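Local structure of SusD-like carbohydrate binding protein BF1063 (Bacteroides fragilis NCTC 9343, 3I4G) at residues E21-E25 with S115-M121. The protein probably binds carbohydrate at the bacterial outer membrane as a SusD-like protein. Sequence-based numbering, arbitrary orientation. Where two conformers were deposited one is given.
Sequences ESNAE and SEKKTRM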
# COMPACT_ATOMS: atom_id res chain seq x y z
N GLU A 21 -24.15 -23.81 -7.65
CA GLU A 21 -23.02 -22.92 -8.01
C GLU A 21 -23.31 -21.48 -7.60
O GLU A 21 -22.39 -20.74 -7.33
CB GLU A 21 -22.63 -23.00 -9.50
CG GLU A 21 -21.87 -24.30 -9.79
CD GLU A 21 -21.36 -24.43 -11.21
OE1 GLU A 21 -21.66 -23.54 -12.06
OE2 GLU A 21 -20.65 -25.45 -11.45
N SER A 22 -24.58 -21.07 -7.59
CA SER A 22 -24.92 -19.71 -7.16
C SER A 22 -24.61 -19.55 -5.66
O SER A 22 -24.16 -18.49 -5.23
CB SER A 22 -26.39 -19.37 -7.45
OG SER A 22 -26.65 -18.01 -7.16
N ASN A 23 -24.86 -20.59 -4.87
CA ASN A 23 -24.54 -20.56 -3.43
C ASN A 23 -23.02 -20.51 -3.23
O ASN A 23 -22.51 -19.77 -2.39
CB ASN A 23 -25.12 -21.75 -2.70
CG ASN A 23 -26.63 -21.63 -2.47
OD1 ASN A 23 -27.20 -20.54 -2.57
ND2 ASN A 23 -27.28 -22.75 -2.16
N ALA A 24 -22.29 -21.29 -4.03
CA ALA A 24 -20.84 -21.20 -3.99
C ALA A 24 -20.39 -19.79 -4.35
O ALA A 24 -19.50 -19.23 -3.73
CB ALA A 24 -20.21 -22.22 -4.92
N GLU A 25 -21.00 -19.20 -5.37
CA GLU A 25 -20.66 -17.83 -5.76
C GLU A 25 -20.95 -16.85 -4.63
O GLU A 25 -20.18 -15.92 -4.40
CB GLU A 25 -21.40 -17.39 -7.01
CG GLU A 25 -20.90 -18.07 -8.25
CD GLU A 25 -21.59 -17.62 -9.51
OE1 GLU A 25 -22.03 -16.43 -9.56
OE2 GLU A 25 -21.67 -18.44 -10.46
N SER A 115 -16.92 -28.40 -12.90
CA SER A 115 -17.17 -27.41 -13.95
C SER A 115 -16.01 -26.45 -14.00
O SER A 115 -15.21 -26.34 -13.07
CB SER A 115 -18.44 -26.60 -13.70
OG SER A 115 -18.31 -25.73 -12.59
N GLU A 116 -15.97 -25.69 -15.08
CA GLU A 116 -14.92 -24.64 -15.15
C GLU A 116 -15.10 -23.62 -14.04
O GLU A 116 -14.12 -23.12 -13.49
CB GLU A 116 -14.92 -23.99 -16.54
CG GLU A 116 -14.41 -24.99 -17.55
CD GLU A 116 -14.36 -24.51 -18.98
OE1 GLU A 116 -14.38 -23.28 -19.22
OE2 GLU A 116 -14.28 -25.42 -19.87
N LYS A 117 -16.35 -23.29 -13.69
CA LYS A 117 -16.61 -22.33 -12.64
C LYS A 117 -16.12 -22.86 -11.29
O LYS A 117 -15.52 -22.12 -10.51
CB LYS A 117 -18.10 -21.95 -12.55
CG LYS A 117 -18.54 -21.05 -13.68
CD LYS A 117 -20.02 -20.78 -13.63
CE LYS A 117 -20.43 -19.99 -14.88
NZ LYS A 117 -21.87 -19.59 -14.83
N LYS A 118 -16.38 -24.14 -11.02
CA LYS A 118 -15.88 -24.73 -9.76
C LYS A 118 -14.34 -24.62 -9.68
O LYS A 118 -13.79 -24.18 -8.66
CB LYS A 118 -16.33 -26.18 -9.62
CG LYS A 118 -15.74 -26.87 -8.37
CD LYS A 118 -16.13 -28.32 -8.32
CE LYS A 118 -15.36 -29.08 -7.23
NZ LYS A 118 -15.73 -30.52 -7.16
N THR A 119 -13.67 -24.99 -10.76
CA THR A 119 -12.21 -24.95 -10.78
C THR A 119 -11.68 -23.53 -10.59
O THR A 119 -10.71 -23.29 -9.85
CB THR A 119 -11.72 -25.60 -12.08
OG1 THR A 119 -12.09 -27.00 -12.04
CG2 THR A 119 -10.23 -25.53 -12.25
N ARG A 120 -12.34 -22.57 -11.22
CA ARG A 120 -11.98 -21.17 -11.03
C ARG A 120 -12.18 -20.73 -9.59
O ARG A 120 -11.29 -20.11 -9.00
CB ARG A 120 -12.81 -20.30 -11.96
CG ARG A 120 -12.48 -18.84 -11.80
CD ARG A 120 -13.36 -18.02 -12.69
NE ARG A 120 -13.06 -16.59 -12.52
CZ ARG A 120 -13.68 -15.63 -13.19
NH1 ARG A 120 -14.59 -15.91 -14.12
NH2 ARG A 120 -13.36 -14.36 -12.96
N MSE A 121 -13.32 -21.04 -9.02
CA MSE A 121 -13.62 -20.57 -7.66
C MSE A 121 -12.69 -21.18 -6.61
O MSE A 121 -12.28 -20.50 -5.67
CB MSE A 121 -15.05 -20.86 -7.29
CG MSE A 121 -16.04 -20.03 -8.17
SE MSE A 121 -17.85 -20.05 -7.47
CE MSE A 121 -18.25 -21.75 -8.15
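E21 reaches across from the first turn of helix 21-33 to the start of helix 116-139, where its carboxylate takes a hydrogen bond from the hydroxyl of S115, with OG 2.6 Å from OE2. The donor comes in on the syn side of that oxygen, tilted 35° out of the carboxylate plane. S115 is the N-cap of its helix, and its OG also accepts from the backbone N of K118 at 3.0 Å, a nearly straight bond. One hydroxyl thus caps the helix start as an acceptor and donates a hydrogen bond to a glutamate of the other helix. The other carboxylate oxygen, E21 OE1, lies 3.6 Å from CD of K117, whose extended chain crosses that of E21 at about a right angle.

One turn further on, the selenomethionine M121 side chain reaches between the helices. Its chain bends at the last torsion (chi3 -79°), which brings the methyl CE to 3.8 Å from CB of A24, while SE sits 3.7 Å from CG of E25 in one of that residue's two modelled conformers. F105 of helix 86-109 also touches M121, and W18 touches A24.

The axes of the two short segments, 21-25 and 116-121, lie 19° apart and approach to 11.0 Å, packing first helical turns in the probably TPR-like N-terminal region of this SusD-family protein. K118 turns its amine away, to E114 and the carbonyls of S112 and Q110. The positive helix end and nearby K117 would be expected to favour the charged form of E21. A capping hydroxyl tied to a carboxylate thus sits beside apolar M121-A24 packing.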